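Local coordinates for protein methyl-accepting/DNA response regulator (Bacillus cereus, PDB 3D6W) that probably binds DNA through its LytTR domain, the part of a putative phosphorelay response regulator that this chain represents, at residues A[48-53]-A[58-63]; A[63-68]-A[92-97]. One frame throughout, in Å; residues are numbered along the deposited sequence.

Contact 1: residues A[48-53]-A[58-63]. With FMT (formic acid), chain E.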
loop_
_atom_site.group_PDB
_atom_site.type_symbol
_atom_site.label_atom_id
_atom_site.label_comp_id
_atom_site.label_asym_id
_atom_site.label_seq_id
_atom_site.Cartn_x
_atom_site.Cartn_y
_atom_site.Cartn_z
ATOM N N GLU A 48 -18.136 -17.392 -7.137
ATOM C CA GLU A 48 -17.324 -16.596 -8.047
ATOM C C GLU A 48 -16.485 -15.546 -7.324
ATOM O O GLU A 48 -15.284 -15.414 -7.578
ATOM C CB GLU A 48 -18.180 -15.956 -9.121
ATOM C CG GLU A 48 -18.640 -17.029 -10.156
ATOM C CD GLU A 48 -19.878 -16.668 -11.016
ATOM O OE1 GLU A 48 -20.701 -15.775 -10.675
ATOM O OE2 GLU A 48 -20.015 -17.355 -12.047
ATOM N N PHE A 49 -17.097 -14.811 -6.415
ATOM C CA PHE A 49 -16.339 -13.883 -5.582
ATOM C C PHE A 49 -15.209 -14.545 -4.790
ATOM O O PHE A 49 -14.176 -13.937 -4.596
ATOM C CB PHE A 49 -17.261 -13.100 -4.636
ATOM C CG PHE A 49 -17.848 -11.873 -5.246
ATOM C CD1 PHE A 49 -17.055 -10.789 -5.536
ATOM C CD2 PHE A 49 -19.195 -11.795 -5.523
ATOM C CE1 PHE A 49 -17.598 -9.632 -6.101
ATOM C CE2 PHE A 49 -19.738 -10.651 -6.076
ATOM C CZ PHE A 49 -18.938 -9.572 -6.360
ATOM N N GLU A 50 -15.382 -15.773 -4.324
ATOM C CA GLU A 50 -14.287 -16.439 -3.620
ATOM C C GLU A 50 -13.034 -16.615 -4.484
ATOM O O GLU A 50 -11.908 -16.621 -3.993
ATOM C CB GLU A 50 -14.709 -17.813 -3.120
ATOM C CG GLU A 50 -15.472 -17.802 -1.840
ATOM C CD GLU A 50 -15.538 -19.196 -1.232
ATOM O OE1 GLU A 50 -16.540 -19.879 -1.524
ATOM O OE2 GLU A 50 -14.585 -19.588 -0.481
ATOM N N TYR A 51 -13.245 -16.814 -5.773
ATOM C CA TYR A 51 -12.172 -16.913 -6.704
ATOM C C TYR A 51 -11.506 -15.536 -6.883
ATOM O O TYR A 51 -10.291 -15.429 -6.912
ATOM C CB TYR A 51 -12.682 -17.485 -8.052
ATOM C CG TYR A 51 -11.649 -17.348 -9.172
ATOM C CD1 TYR A 51 -10.583 -18.259 -9.283
ATOM C CD2 TYR A 51 -11.686 -16.266 -10.047
ATOM C CE1 TYR A 51 -9.603 -18.121 -10.261
ATOM C CE2 TYR A 51 -10.712 -16.110 -11.025
ATOM C CZ TYR A 51 -9.666 -17.046 -11.139
ATOM O OH TYR A 51 -8.708 -16.895 -12.146
ATOM N N LEU A 52 -12.296 -14.478 -6.981
ATOM C CA LEU A 52 -11.749 -13.207 -7.441
ATOM C C LEU A 52 -11.252 -12.249 -6.357
ATOM O O LEU A 52 -10.405 -11.396 -6.611
ATOM C CB LEU A 52 -12.714 -12.537 -8.404
ATOM C CG LEU A 52 -13.870 -11.716 -7.936
ATOM C CD1 LEU A 52 -13.428 -10.246 -7.756
ATOM C CD2 LEU A 52 -15.026 -11.860 -9.010
ATOM N N LEU A 53 -11.744 -12.438 -5.147
ATOM C CA LEU A 53 -11.405 -11.589 -4.044
ATOM C C LEU A 53 -10.119 -12.091 -3.442
ATOM O O LEU A 53 -9.875 -13.316 -3.418
ATOM C CB LEU A 53 -12.524 -11.583 -3.001
ATOM C CG LEU A 53 -13.881 -10.939 -3.368
ATOM C CD1 LEU A 53 -14.885 -11.298 -2.303
ATOM C CD2 LEU A 53 -13.758 -9.430 -3.555
ATOM N N PHE A 58 -10.371 -11.629 2.395
ATOM C CA PHE A 58 -11.749 -12.116 2.296
ATOM C C PHE A 58 -11.825 -13.593 2.651
ATOM O O PHE A 58 -10.966 -14.348 2.297
ATOM C CB PHE A 58 -12.285 -11.822 0.888
ATOM C CG PHE A 58 -12.459 -10.334 0.622
ATOM C CD1 PHE A 58 -11.432 -9.585 0.064
ATOM C CD2 PHE A 58 -13.621 -9.668 1.011
ATOM C CE1 PHE A 58 -11.576 -8.210 -0.152
ATOM C CE2 PHE A 58 -13.769 -8.327 0.810
ATOM C CZ PHE A 58 -12.745 -7.588 0.226
ATOM N N ILE A 59 -12.841 -13.981 3.425
ATOM C CA ILE A 59 -13.083 -15.386 3.754
ATOM C C ILE A 59 -14.571 -15.722 3.739
ATOM O O ILE A 59 -15.358 -15.065 4.374
ATOM C CB ILE A 59 -12.445 -15.792 5.142
ATOM C CG1 ILE A 59 -12.538 -17.321 5.353
ATOM C CG2 ILE A 59 -13.160 -15.111 6.307
ATOM C CD1 ILE A 59 -11.646 -17.874 6.452
ATOM N N ARG A 60 -14.941 -16.748 2.989
ATOM C CA ARG A 60 -16.209 -17.424 3.166
ATOM C C ARG A 60 -16.344 -18.002 4.581
ATOM O O ARG A 60 -15.594 -18.883 4.992
ATOM C CB ARG A 60 -16.378 -18.540 2.142
ATOM C CG ARG A 60 -17.806 -19.046 2.042
ATOM C CD ARG A 60 -18.647 -18.176 1.141
ATOM N NE ARG A 60 -19.918 -18.816 0.814
ATOM C CZ ARG A 60 -20.142 -19.621 -0.224
ATOM N NH1 ARG A 60 -19.193 -19.906 -1.104
ATOM N NH2 ARG A 60 -21.356 -20.110 -0.419
ATOM N N CYS A 61 -17.342 -17.496 5.311
ATOM C CA CYS A 61 -17.557 -17.880 6.696
ATOM C C CYS A 61 -18.922 -18.491 6.966
ATOM O O CYS A 61 -19.218 -18.872 8.085
ATOM C CB CYS A 61 -17.329 -16.663 7.593
ATOM S SG CYS A 61 -18.471 -15.327 7.363
ATOM N N HIS A 62 -19.731 -18.620 5.926
ATOM C CA HIS A 62 -21.119 -19.045 6.037
ATOM C C HIS A 62 -21.540 -19.252 4.597
ATOM O O HIS A 62 -21.010 -18.590 3.738
ATOM C CB HIS A 62 -21.900 -17.903 6.682
ATOM C CG HIS A 62 -23.311 -18.232 7.056
ATOM N ND1 HIS A 62 -24.315 -18.381 6.124
ATOM C CD2 HIS A 62 -23.903 -18.352 8.267
ATOM C CE1 HIS A 62 -25.461 -18.588 6.742
ATOM N NE2 HIS A 62 -25.245 -18.565 8.044
ATOM N N ARG A 63 -22.490 -20.155 4.331
ATOM C CA ARG A 63 -23.000 -20.410 2.966
ATOM C C ARG A 63 -23.575 -19.174 2.307
ATOM O O ARG A 63 -23.708 -19.129 1.093
ATOM C CB ARG A 63 -24.051 -21.550 2.941
ATOM C CG ARG A 63 -25.368 -21.260 3.666
ATOM C CD ARG A 63 -26.492 -22.290 3.346
ATOM N NE ARG A 63 -27.725 -21.513 3.162
ATOM C CZ ARG A 63 -28.398 -21.365 2.019
ATOM N NH1 ARG A 63 -28.066 -22.020 0.917
ATOM N NH2 ARG A 63 -29.453 -20.573 1.991
HETATM C C FMT E . -23.931 -23.136 6.246
HETATM O O1 FMT E . -24.163 -23.822 7.270
HETATM O O2 FMT E . -23.025 -22.277 6.268
HETATM O O HOH W 1 -12.769 -18.396 1.535
#

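Contact 2: residues A[63-68]-A[92-97]. With FMT (formic acid), chain E.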
loop_
_atom_site.group_PDB
_atom_site.type_symbol
_atom_site.label_atom_id
_atom_site.label_comp_id
_atom_site.label_asym_id
_atom_site.label_seq_id
_atom_site.Cartn_x
_atom_site.Cartn_y
_atom_site.Cartn_z
ATOM N N ARG A 63 -22.490 -20.155 4.331
ATOM C CA ARG A 63 -23.000 -20.410 2.966
ATOM C C ARG A 63 -23.575 -19.174 2.307
ATOM O O ARG A 63 -23.708 -19.129 1.093
ATOM C CB ARG A 63 -24.051 -21.550 2.941
ATOM C CG ARG A 63 -25.368 -21.260 3.666
ATOM C CD ARG A 63 -26.492 -22.290 3.346
ATOM N NE ARG A 63 -27.725 -21.513 3.162
ATOM C CZ ARG A 63 -28.398 -21.365 2.019
ATOM N NH1 ARG A 63 -28.066 -22.020 0.917
ATOM N NH2 ARG A 63 -29.453 -20.573 1.991
ATOM N N SER A 64 -23.919 -18.186 3.111
ATOM C CA SER A 64 -24.531 -16.943 2.639
ATOM C C SER A 64 -23.645 -15.677 2.805
ATOM O O SER A 64 -24.078 -14.593 2.413
ATOM C CB SER A 64 -25.865 -16.747 3.393
ATOM O OG SER A 64 -26.928 -17.496 2.773
ATOM N N PHE A 65 -22.423 -15.805 3.343
ATOM C CA PHE A 65 -21.553 -14.643 3.627
ATOM C C PHE A 65 -20.115 -14.831 3.256
ATOM O O PHE A 65 -19.510 -15.878 3.551
ATOM C CB PHE A 65 -21.557 -14.304 5.118
ATOM C CG PHE A 65 -22.871 -13.795 5.609
ATOM C CD1 PHE A 65 -23.834 -14.675 6.090
ATOM C CD2 PHE A 65 -23.159 -12.428 5.570
ATOM C CE1 PHE A 65 -25.120 -14.182 6.525
ATOM C CE2 PHE A 65 -24.389 -11.938 6.004
ATOM C CZ PHE A 65 -25.371 -12.823 6.487
ATOM N N ILE A 66 -19.557 -13.792 2.627
ATOM C CA ILE A 66 -18.118 -13.591 2.581
ATOM C C ILE A 66 -17.780 -12.319 3.407
ATOM O O ILE A 66 -18.380 -11.264 3.224
ATOM C CB ILE A 66 -17.563 -13.450 1.147
ATOM C CG1 ILE A 66 -17.791 -14.733 0.329
ATOM C CG2 ILE A 66 -16.043 -13.022 1.196
ATOM C CD1 ILE A 66 -17.501 -14.573 -1.097
ATOM N N VAL A 67 -16.836 -12.447 4.341
ATOM C CA VAL A 67 -16.429 -11.321 5.177
ATOM C C VAL A 67 -15.016 -10.796 4.797
ATOM O O VAL A 67 -14.103 -11.572 4.364
ATOM C CB VAL A 67 -16.552 -11.685 6.707
ATOM C CG1 VAL A 67 -15.431 -12.608 7.174
ATOM C CG2 VAL A 67 -16.605 -10.402 7.597
ATOM N N ASN A 68 -14.833 -9.491 4.943
ATOM C CA ASN A 68 -13.489 -8.868 4.884
ATOM C C ASN A 68 -12.934 -8.805 6.297
ATOM O O ASN A 68 -13.436 -8.058 7.116
ATOM C CB ASN A 68 -13.599 -7.440 4.306
ATOM C CG ASN A 68 -12.260 -6.823 3.967
ATOM O OD1 ASN A 68 -11.256 -7.216 4.484
ATOM N ND2 ASN A 68 -12.273 -5.812 3.116
ATOM N N ARG A 92 -23.285 -7.285 12.605
ATOM C CA ARG A 92 -22.752 -8.599 12.966
ATOM C C ARG A 92 -22.929 -9.556 11.816
ATOM O O ARG A 92 -23.818 -9.399 10.989
ATOM C CB ARG A 92 -23.348 -9.171 14.274
ATOM C CG ARG A 92 -24.862 -9.472 14.223
ATOM C CD ARG A 92 -25.432 -9.906 15.574
ATOM N NE ARG A 92 -25.204 -8.862 16.566
ATOM C CZ ARG A 92 -25.968 -7.779 16.739
ATOM N NH1 ARG A 92 -27.053 -7.574 16.010
ATOM N NH2 ARG A 92 -25.650 -6.905 17.675
ATOM N N VAL A 93 -22.057 -10.547 11.774
ATOM C CA VAL A 93 -22.067 -11.552 10.714
ATOM C C VAL A 93 -21.822 -12.890 11.362
ATOM O O VAL A 93 -20.912 -13.009 12.189
ATOM C CB VAL A 93 -20.968 -11.254 9.648
ATOM C CG1 VAL A 93 -20.903 -12.381 8.620
ATOM C CG2 VAL A 93 -21.207 -9.862 8.976
ATOM N N PRO A 94 -22.636 -13.909 11.024
ATOM C CA PRO A 94 -22.374 -15.220 11.564
ATOM C C PRO A 94 -21.314 -16.070 10.835
ATOM O O PRO A 94 -21.225 -16.081 9.624
ATOM C CB PRO A 94 -23.742 -15.892 11.474
ATOM C CG PRO A 94 -24.393 -15.283 10.315
ATOM C CD PRO A 94 -23.835 -13.901 10.166
ATOM N N VAL A 95 -20.547 -16.830 11.616
ATOM C CA VAL A 95 -19.757 -17.933 11.105
ATOM C C VAL A 95 -20.520 -19.208 11.494
ATOM O O VAL A 95 -20.683 -19.510 12.680
ATOM C CB VAL A 95 -18.283 -17.954 11.668
ATOM C CG1 VAL A 95 -17.452 -18.969 10.912
ATOM C CG2 VAL A 95 -17.642 -16.562 11.617
ATOM N N SER A 96 -21.004 -19.944 10.498
ATOM C CA SER A 96 -21.797 -21.095 10.757
ATOM C C SER A 96 -20.941 -22.250 11.250
ATOM O O SER A 96 -19.709 -22.287 11.062
ATOM C CB SER A 96 -22.574 -21.482 9.516
ATOM O OG SER A 96 -21.768 -21.889 8.432
ATOM N N GLN A 97 -21.604 -23.190 11.912
ATOM C CA GLN A 97 -21.009 -24.431 12.364
ATOM C C GLN A 97 -20.223 -25.158 11.295
ATOM O O GLN A 97 -19.245 -25.809 11.608
ATOM C CB GLN A 97 -22.094 -25.381 12.873
ATOM C CG GLN A 97 -21.644 -26.808 13.170
ATOM C CD GLN A 97 -22.713 -27.532 13.977
ATOM O OE1 GLN A 97 -22.446 -28.096 15.054
ATOM N NE2 GLN A 97 -23.951 -27.489 13.474
HETATM C C FMT E . -23.931 -23.136 6.246
HETATM O O1 FMT E . -24.163 -23.822 7.270
HETATM O O2 FMT E . -23.025 -22.277 6.268
#

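Contact 1: residues A[48-53]-A[58-63]
L53 lays its methyl CD2 over one face of the F58 ring, almost exactly above the centre: the carbon is 4.2 Å from the centroid of the F58 ring and only 8° off the normal, a clean CH-pi contact. L53 CB closes in on the same ring, 3.8 Å from F58 CD1, and L53 CD1 reaches F58 CG and CD2, so the whole leucine end is spread across the phenylalanine. L53 also packs on L24 and F58 on V21, both of strand 21-27, and both members of the pair are buried.

Three residues earlier, still within the helix, E50 meets R60. In this LytTR domain the pairing ties helix 46-52 to strand 58-62, an outermost strand of the five-stranded antiparallel sheet, across a short connection. E50 OE1 accepts from R60 NH1 at 2.7 Å, a salt bridge whose hydrogen bond is bent, 138° at the hydrogen. The carboxylate and guanidinium planes stand nearly perpendicular, 89° apart; NH1 reaches the oxygen from above the carboxylate plane, while the oxygen lies close to the guanidinium plane. With CG anti to the backbone N and the chain bent at chi2, R60 carries its guanidinium to E50 OE1. Nearer the backbone, R60 CB lies 3.3 Å from E50 OE2.

That second oxygen takes a hydrogen bond from a water, which in turn accepts from R60 N, so the glutamate holds both the side chain and the backbone of R60. The guanidinium is fixed from its other nitrogens too: R60 NE donates to H62 O at 3.1 Å and R60 NH2 to R63 O at 3.0 Å. With three bonds from three nitrogens, its rotation is largely settled.

Contact 2: residues A[63-68]-A[92-97]
F65 rests its ring on V93 and P94, bringing together two antiparallel sheets of the LytTR domain: strand 65-68 belongs to the five-stranded sheet and strand 92-95 is an outermost strand of the three-stranded one. Not one hydrogen bond passes directly between the two segments.

Apolar packing does the work. P94 contributes a CH-pi contact, its CD lying over one face of the F65 ring at 4.2 Å from the centroid, 22° off the normal and displaced toward the rim beside CE1. V93 comes in obliquely with a single methyl, CG1, which sits 3.8 Å from F65 CD2 and also touches CG and CB. That branch is anti to the valine's backbone N (chi1 175°), pointing it at the root of the ring while the proline takes the far half. F65 also packs edge-to-face with H62 and touches Y23 and E25 of strand 21-27; Y23 reaches V93 as well. V67, two residues on, turns its side chain to L85 and M87 of the three-stranded sheet.

The polar link runs through a formic acid molecule, probably from the crystallisation liquor. Its O2 accepts from the backbone N of R63 at 2.9 Å, and S96 OG donates to the same oxygen at a very short 2.5 Å, a length that is doubtful in detail.

Contact 1 closes before contact 2 opens, and the two share R63, in the turn between strands 58-62 and 65-68. The centres of the two contacts lie about 10 Å apart. Strands 58-62 and 65-68 are antiparallel neighbours in the five-stranded sheet, joined by a probable hydrogen bond from I59 N to V67 O, 2.9 Å. Contact 1 brings helix 46-52 onto that sheet, whereas contact 2 connects it to the three-stranded sheet; C61 O, probably hydrogen-bonded to S96 N at 3.2 Å, adds a second connection to the segment following strand 92-95. One hairpin thus joins the helix and both sheets within the LytTR domain, and the formic acid touches both contacts at its turn.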